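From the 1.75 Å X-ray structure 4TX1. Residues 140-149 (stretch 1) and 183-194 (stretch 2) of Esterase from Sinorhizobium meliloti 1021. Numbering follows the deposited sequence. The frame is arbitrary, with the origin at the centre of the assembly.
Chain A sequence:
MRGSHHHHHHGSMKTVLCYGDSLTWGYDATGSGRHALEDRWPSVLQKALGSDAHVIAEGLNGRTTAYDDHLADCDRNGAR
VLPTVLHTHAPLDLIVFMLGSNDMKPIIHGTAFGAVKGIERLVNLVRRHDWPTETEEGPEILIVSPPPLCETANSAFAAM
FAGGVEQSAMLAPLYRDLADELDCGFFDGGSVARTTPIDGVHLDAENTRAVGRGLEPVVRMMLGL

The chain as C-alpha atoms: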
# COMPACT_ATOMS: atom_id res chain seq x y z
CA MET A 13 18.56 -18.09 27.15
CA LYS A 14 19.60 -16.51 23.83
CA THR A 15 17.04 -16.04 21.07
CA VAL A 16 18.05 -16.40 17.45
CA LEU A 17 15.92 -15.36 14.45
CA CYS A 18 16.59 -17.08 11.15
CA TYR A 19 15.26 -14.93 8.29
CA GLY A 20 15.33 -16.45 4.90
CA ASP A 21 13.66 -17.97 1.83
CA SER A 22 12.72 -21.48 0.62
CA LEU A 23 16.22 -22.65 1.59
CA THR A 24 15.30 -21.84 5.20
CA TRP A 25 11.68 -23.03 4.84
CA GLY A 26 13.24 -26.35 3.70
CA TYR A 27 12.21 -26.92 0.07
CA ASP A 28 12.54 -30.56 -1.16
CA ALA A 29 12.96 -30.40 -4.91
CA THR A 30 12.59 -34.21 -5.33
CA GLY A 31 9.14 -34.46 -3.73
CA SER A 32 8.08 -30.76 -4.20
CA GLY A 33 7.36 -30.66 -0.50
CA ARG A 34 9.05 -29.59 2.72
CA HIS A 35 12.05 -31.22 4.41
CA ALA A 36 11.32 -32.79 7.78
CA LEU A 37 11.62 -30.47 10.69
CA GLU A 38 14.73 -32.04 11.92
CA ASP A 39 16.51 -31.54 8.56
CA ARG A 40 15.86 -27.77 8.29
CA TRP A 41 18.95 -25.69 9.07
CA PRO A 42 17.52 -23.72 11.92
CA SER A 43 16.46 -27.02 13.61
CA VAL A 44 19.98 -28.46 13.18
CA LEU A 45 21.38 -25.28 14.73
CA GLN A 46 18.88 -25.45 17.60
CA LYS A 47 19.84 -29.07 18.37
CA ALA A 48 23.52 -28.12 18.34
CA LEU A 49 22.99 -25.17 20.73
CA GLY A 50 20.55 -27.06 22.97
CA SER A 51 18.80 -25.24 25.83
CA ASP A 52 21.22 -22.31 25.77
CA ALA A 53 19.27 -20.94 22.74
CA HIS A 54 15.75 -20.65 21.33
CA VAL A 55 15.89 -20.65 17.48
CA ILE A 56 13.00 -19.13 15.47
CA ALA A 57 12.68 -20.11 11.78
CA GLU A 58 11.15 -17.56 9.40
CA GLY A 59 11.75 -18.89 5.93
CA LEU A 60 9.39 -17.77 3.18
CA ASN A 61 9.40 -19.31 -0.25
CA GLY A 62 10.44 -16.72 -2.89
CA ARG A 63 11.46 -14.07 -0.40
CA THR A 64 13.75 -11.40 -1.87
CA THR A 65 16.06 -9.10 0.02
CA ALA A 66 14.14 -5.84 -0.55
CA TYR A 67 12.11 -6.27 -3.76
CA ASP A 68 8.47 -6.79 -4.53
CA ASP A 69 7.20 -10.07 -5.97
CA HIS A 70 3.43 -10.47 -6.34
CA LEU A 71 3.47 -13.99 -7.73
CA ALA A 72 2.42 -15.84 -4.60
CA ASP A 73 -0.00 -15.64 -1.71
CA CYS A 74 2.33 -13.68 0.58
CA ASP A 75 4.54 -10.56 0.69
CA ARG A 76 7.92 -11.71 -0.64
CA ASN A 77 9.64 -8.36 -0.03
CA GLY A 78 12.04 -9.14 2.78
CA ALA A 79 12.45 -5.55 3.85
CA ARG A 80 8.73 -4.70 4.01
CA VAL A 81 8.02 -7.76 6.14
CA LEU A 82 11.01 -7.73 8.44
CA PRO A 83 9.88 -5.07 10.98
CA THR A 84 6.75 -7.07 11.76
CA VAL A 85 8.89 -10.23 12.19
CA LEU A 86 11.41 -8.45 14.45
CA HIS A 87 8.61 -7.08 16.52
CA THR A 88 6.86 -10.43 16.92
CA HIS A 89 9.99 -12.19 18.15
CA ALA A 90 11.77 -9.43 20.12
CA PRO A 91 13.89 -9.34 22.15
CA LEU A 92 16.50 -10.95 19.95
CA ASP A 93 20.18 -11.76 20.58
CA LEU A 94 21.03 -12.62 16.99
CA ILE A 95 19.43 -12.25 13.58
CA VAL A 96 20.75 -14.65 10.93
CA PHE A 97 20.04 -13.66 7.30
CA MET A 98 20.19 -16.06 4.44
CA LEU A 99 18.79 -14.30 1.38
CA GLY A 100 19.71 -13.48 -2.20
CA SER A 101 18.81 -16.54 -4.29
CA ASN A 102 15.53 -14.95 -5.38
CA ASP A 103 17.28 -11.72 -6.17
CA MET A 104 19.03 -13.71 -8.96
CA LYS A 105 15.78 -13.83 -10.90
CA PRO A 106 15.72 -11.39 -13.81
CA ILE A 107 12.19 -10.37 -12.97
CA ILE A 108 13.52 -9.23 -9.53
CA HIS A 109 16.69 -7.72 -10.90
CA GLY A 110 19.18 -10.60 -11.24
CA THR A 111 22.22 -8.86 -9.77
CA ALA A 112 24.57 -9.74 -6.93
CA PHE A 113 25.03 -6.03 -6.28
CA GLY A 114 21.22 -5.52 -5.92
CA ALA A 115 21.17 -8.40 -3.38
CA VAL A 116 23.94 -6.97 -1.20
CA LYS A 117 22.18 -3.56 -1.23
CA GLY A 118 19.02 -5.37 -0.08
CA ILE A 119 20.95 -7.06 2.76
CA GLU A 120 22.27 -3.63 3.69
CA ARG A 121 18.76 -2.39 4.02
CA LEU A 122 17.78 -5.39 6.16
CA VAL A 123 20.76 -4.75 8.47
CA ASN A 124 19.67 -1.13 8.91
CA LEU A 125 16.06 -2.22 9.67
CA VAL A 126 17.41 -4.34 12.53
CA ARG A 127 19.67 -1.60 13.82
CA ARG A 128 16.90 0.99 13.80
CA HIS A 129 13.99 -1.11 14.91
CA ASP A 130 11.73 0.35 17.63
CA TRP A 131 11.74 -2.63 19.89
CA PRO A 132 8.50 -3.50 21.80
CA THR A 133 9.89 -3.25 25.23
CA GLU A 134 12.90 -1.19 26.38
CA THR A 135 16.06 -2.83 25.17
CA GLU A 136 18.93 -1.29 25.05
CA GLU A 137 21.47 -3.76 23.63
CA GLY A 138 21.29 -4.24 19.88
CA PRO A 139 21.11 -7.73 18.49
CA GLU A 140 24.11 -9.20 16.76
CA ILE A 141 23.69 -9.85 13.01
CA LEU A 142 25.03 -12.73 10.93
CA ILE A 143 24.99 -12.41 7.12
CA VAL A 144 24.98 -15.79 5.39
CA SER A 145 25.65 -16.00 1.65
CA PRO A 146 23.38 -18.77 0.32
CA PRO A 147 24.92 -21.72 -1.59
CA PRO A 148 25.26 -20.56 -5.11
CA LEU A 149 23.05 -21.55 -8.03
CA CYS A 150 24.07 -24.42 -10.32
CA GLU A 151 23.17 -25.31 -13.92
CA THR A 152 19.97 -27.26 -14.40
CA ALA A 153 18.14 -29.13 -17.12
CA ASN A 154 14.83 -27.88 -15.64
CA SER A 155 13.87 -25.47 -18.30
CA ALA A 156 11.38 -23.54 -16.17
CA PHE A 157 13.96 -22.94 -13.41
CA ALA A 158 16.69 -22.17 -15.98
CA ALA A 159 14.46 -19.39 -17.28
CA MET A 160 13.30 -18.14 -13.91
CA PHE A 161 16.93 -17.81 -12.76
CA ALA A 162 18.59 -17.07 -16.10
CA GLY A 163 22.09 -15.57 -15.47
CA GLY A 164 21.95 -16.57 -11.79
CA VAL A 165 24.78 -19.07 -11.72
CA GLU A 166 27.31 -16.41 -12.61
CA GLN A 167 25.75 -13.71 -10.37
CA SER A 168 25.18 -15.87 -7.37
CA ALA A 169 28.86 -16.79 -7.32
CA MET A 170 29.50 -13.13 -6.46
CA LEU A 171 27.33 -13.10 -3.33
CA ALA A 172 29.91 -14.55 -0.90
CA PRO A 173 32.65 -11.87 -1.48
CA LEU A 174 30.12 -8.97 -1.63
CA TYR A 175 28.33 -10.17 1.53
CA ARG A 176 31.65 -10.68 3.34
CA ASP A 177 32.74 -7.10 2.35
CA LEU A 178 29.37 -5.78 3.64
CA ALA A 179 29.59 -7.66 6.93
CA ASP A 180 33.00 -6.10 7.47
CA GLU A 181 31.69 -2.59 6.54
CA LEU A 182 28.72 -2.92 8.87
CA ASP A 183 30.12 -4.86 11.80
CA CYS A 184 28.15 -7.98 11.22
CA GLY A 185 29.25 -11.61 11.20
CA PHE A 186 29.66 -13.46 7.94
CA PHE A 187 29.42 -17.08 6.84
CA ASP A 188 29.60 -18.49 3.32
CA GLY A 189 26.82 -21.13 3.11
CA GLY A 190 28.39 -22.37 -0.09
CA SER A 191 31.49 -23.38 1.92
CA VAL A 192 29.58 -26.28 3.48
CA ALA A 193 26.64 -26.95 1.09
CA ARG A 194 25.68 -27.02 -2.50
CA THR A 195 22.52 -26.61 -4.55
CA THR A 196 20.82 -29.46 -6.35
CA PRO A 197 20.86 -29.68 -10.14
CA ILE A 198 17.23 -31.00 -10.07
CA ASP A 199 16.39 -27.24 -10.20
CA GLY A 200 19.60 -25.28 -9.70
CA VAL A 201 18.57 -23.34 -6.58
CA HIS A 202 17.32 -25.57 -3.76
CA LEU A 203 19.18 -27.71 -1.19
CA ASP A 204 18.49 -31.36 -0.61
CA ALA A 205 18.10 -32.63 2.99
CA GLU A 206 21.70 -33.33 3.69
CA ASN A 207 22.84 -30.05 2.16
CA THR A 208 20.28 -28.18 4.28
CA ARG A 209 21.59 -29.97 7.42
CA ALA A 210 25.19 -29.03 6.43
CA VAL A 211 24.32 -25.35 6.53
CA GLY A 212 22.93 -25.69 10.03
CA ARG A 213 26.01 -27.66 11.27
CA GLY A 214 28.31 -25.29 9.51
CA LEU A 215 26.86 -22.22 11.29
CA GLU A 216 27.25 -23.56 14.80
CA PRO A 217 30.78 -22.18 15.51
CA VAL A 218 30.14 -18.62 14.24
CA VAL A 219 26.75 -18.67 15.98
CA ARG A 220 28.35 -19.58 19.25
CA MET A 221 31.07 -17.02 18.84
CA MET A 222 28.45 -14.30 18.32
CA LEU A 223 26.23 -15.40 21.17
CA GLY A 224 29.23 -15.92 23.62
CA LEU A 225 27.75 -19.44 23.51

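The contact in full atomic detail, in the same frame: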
# COMPACT_ATOMS: atom_id res chain seq x y z
N GLU A 140 23.06 -8.91 17.70
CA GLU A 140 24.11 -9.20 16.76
C GLU A 140 23.45 -9.64 15.43
O GLU A 140 22.32 -10.09 15.42
CB GLU A 140 24.95 -10.37 17.28
CG GLU A 140 25.66 -10.03 18.58
CD GLU A 140 26.74 -9.00 18.36
OE1 GLU A 140 27.45 -9.06 17.31
OE2 GLU A 140 26.90 -8.13 19.26
N ILE A 141 24.19 -9.47 14.36
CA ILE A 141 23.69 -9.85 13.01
C ILE A 141 24.71 -10.71 12.28
O ILE A 141 25.91 -10.33 12.18
CB ILE A 141 23.42 -8.57 12.21
CG1 ILE A 141 22.33 -7.72 12.88
CG2 ILE A 141 22.85 -8.93 10.83
CD1 ILE A 141 22.13 -6.34 12.22
N LEU A 142 24.25 -11.82 11.75
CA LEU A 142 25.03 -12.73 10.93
C LEU A 142 24.48 -12.74 9.50
O LEU A 142 23.31 -13.20 9.32
CB LEU A 142 24.97 -14.10 11.49
CG LEU A 142 25.94 -15.20 11.12
CD1 LEU A 142 25.59 -16.65 11.44
CD2 LEU A 142 27.19 -14.83 10.29
N ILE A 143 25.32 -12.40 8.54
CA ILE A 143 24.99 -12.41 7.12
C ILE A 143 25.50 -13.73 6.54
O ILE A 143 26.69 -14.00 6.55
CB ILE A 143 25.57 -11.25 6.35
CG1 ILE A 143 24.98 -9.95 6.94
CG2 ILE A 143 25.30 -11.37 4.85
CD1 ILE A 143 25.63 -8.67 6.50
N VAL A 144 24.60 -14.53 6.01
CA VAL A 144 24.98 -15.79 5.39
C VAL A 144 24.76 -15.72 3.88
O VAL A 144 23.62 -15.41 3.35
CB VAL A 144 24.24 -16.96 6.01
CG1 VAL A 144 24.74 -18.26 5.36
CG2 VAL A 144 24.34 -17.00 7.52
N SER A 145 25.81 -15.96 3.09
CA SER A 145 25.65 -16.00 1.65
C SER A 145 25.07 -17.43 1.34
O SER A 145 25.56 -18.46 1.88
CB SER A 145 26.92 -15.70 0.84
OG SER A 145 27.91 -16.64 1.29
N PRO A 146 23.99 -17.49 0.53
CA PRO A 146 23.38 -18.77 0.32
C PRO A 146 24.33 -19.60 -0.64
O PRO A 146 25.11 -19.03 -1.42
CB PRO A 146 22.07 -18.45 -0.44
CG PRO A 146 22.38 -17.13 -1.12
CD PRO A 146 23.24 -16.38 -0.10
N PRO A 147 24.19 -20.93 -0.59
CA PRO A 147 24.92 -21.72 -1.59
C PRO A 147 24.56 -21.31 -2.98
O PRO A 147 23.38 -21.08 -3.31
CB PRO A 147 24.51 -23.15 -1.25
CG PRO A 147 24.12 -23.14 0.14
CD PRO A 147 23.49 -21.79 0.37
N PRO A 148 25.56 -21.08 -3.83
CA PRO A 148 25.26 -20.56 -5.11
C PRO A 148 24.52 -21.47 -6.10
O PRO A 148 24.53 -22.69 -5.95
CB PRO A 148 26.60 -20.18 -5.70
CG PRO A 148 27.58 -20.84 -4.84
CD PRO A 148 27.00 -21.16 -3.54
N LEU A 149 23.86 -20.86 -7.07
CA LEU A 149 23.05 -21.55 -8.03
C LEU A 149 23.95 -22.45 -8.89
O LEU A 149 25.16 -22.12 -9.07
CB LEU A 149 22.22 -20.70 -8.99
CG LEU A 149 21.26 -19.59 -8.48
CD1 LEU A 149 20.03 -19.52 -9.32
CD2 LEU A 149 21.09 -19.57 -7.02
N ASP A 183 30.02 -4.18 10.53
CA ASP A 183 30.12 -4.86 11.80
C ASP A 183 29.15 -5.95 12.09
O ASP A 183 28.56 -6.04 13.17
CB ASP A 183 29.97 -3.86 12.92
CG ASP A 183 31.21 -3.72 13.65
OD1 ASP A 183 32.11 -3.07 13.06
OD2 ASP A 183 31.28 -4.35 14.73
N CYS A 184 28.96 -6.81 11.10
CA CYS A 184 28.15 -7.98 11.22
C CYS A 184 29.10 -9.18 11.09
O CYS A 184 30.17 -9.09 10.45
CB CYS A 184 27.20 -8.07 9.97
SG CYS A 184 25.90 -6.86 10.06
N GLY A 185 28.61 -10.34 11.55
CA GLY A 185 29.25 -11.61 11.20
C GLY A 185 28.96 -12.00 9.78
O GLY A 185 27.96 -11.55 9.16
N PHE A 186 29.80 -12.89 9.26
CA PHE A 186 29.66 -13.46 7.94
C PHE A 186 29.87 -14.97 7.94
O PHE A 186 30.79 -15.50 8.63
CB PHE A 186 30.61 -12.81 6.93
CG PHE A 186 30.58 -13.45 5.58
CD1 PHE A 186 29.48 -13.30 4.72
CD2 PHE A 186 31.61 -14.27 5.15
CE1 PHE A 186 29.42 -13.96 3.54
CE2 PHE A 186 31.54 -14.96 3.95
CZ PHE A 186 30.46 -14.76 3.10
N PHE A 187 29.08 -15.68 7.16
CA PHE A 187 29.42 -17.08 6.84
C PHE A 187 29.07 -17.33 5.40
O PHE A 187 27.94 -16.98 4.97
CB PHE A 187 28.65 -18.00 7.74
CG PHE A 187 29.03 -19.46 7.58
CD1 PHE A 187 30.21 -19.95 8.15
CD2 PHE A 187 28.20 -20.33 6.91
CE1 PHE A 187 30.55 -21.30 8.01
CE2 PHE A 187 28.55 -21.68 6.74
CZ PHE A 187 29.72 -22.16 7.31
N ASP A 188 29.92 -18.06 4.69
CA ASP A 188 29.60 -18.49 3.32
C ASP A 188 28.89 -19.84 3.34
O ASP A 188 29.53 -20.88 3.62
CB ASP A 188 30.85 -18.61 2.44
CG ASP A 188 30.53 -19.04 1.02
OD1 ASP A 188 29.35 -19.13 0.64
OD2 ASP A 188 31.47 -19.28 0.29
N GLY A 189 27.55 -19.88 3.13
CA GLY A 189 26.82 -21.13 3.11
C GLY A 189 27.35 -22.11 2.09
O GLY A 189 27.24 -23.30 2.29
N GLY A 190 27.94 -21.59 1.01
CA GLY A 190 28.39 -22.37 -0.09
C GLY A 190 29.68 -23.10 0.27
O GLY A 190 30.09 -24.06 -0.44
N SER A 191 30.28 -22.71 1.38
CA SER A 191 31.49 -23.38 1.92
C SER A 191 31.21 -24.75 2.52
O SER A 191 32.13 -25.60 2.61
CB SER A 191 32.16 -22.50 2.98
OG SER A 191 31.58 -22.54 4.25
N VAL A 192 29.96 -25.02 2.85
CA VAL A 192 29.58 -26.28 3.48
C VAL A 192 28.49 -27.06 2.74
O VAL A 192 28.16 -28.20 3.11
CB VAL A 192 29.22 -26.11 4.93
CG1 VAL A 192 30.41 -25.61 5.81
CG2 VAL A 192 28.01 -25.13 5.08
N ALA A 193 27.86 -26.44 1.74
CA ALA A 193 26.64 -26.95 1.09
C ALA A 193 26.60 -26.54 -0.34
O ALA A 193 27.23 -25.56 -0.78
CB ALA A 193 25.34 -26.51 1.84
N ARG A 194 25.92 -27.34 -1.16
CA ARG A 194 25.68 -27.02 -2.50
C ARG A 194 24.22 -27.27 -2.90
O ARG A 194 23.51 -28.08 -2.30
CB ARG A 194 26.57 -27.81 -3.48
CG ARG A 194 26.31 -29.27 -3.37
CD ARG A 194 27.41 -30.07 -4.07
NE ARG A 194 27.54 -29.83 -5.51
CZ ARG A 194 28.50 -30.33 -6.30
NH1 ARG A 194 29.40 -31.19 -5.83
NH2 ARG A 194 28.50 -30.04 -7.58
O HOH W 1 26.62 -8.03 14.82
O HOH W 2 27.62 -18.10 -1.37

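Neighbouring parallel strands bond through alternate residues: one residue of each pair turns both its NH and its CO to the partner strand, while the next turns them away. The pairing of strand 140-145 with strand 185-188 in this esterase is a compact example, the two axes lying 22° apart.

At the entrance, a water links the stretches, donating to Glu140 OE1 and Asp183 O and accepting from Ile141 N. The ladder proper begins where Gly185 N donates to Ile141 O (2.8 Å), while Ile141 CB rests against Cys184 SG at 3.7 Å. Leu142 makes no backbone bond across this pairing. It lies beside Gly185, and its CD2 packs 3.4 Å from Gly185 C, against the backbone of a residue that has no side chain of its own; an ideal CB on that glycine would sit only 3.2 Å from the same methyl. Ile143 then bonds in both directions, its N donating to Gly185 O (2.8 Å, nearly linear) and its O accepting from Phe187 N (3.0 Å). Its CD1 reaches back to Cys184 CB at 3.9 Å, a purely apolar contact.

Val144 shares a face of the sheet with Leu142 and Phe187; its CG1 meets the edge of the Phe187 ring, 4.3 Å from CD2. Ser145 closes the ladder, its N donating to Phe187 O (3.0 Å) and its O accepting from Gly189 N (2.7 Å). On the face it shares with Ile143 and Phe186, Ser145 OG donates to Asp188 OD1 (2.9 Å), a carboxylate oxygen that also accepts from Gly190 N and so braces the turn leaving the strand.

Beyond the strand, prolines have no NH to donate, and the direct contacts become packing; Pro146 points away, and Pro147 makes most of them. Pro147 CA approaches Gly190 CA to 3.8 Å, and Pro147 CG lies 4.0 Å from Ala193 CB. The glycines leave no room for a CB: an ideal one on Gly189 would clash with Ser145 O, and one on Gly190 with Pro148 CD.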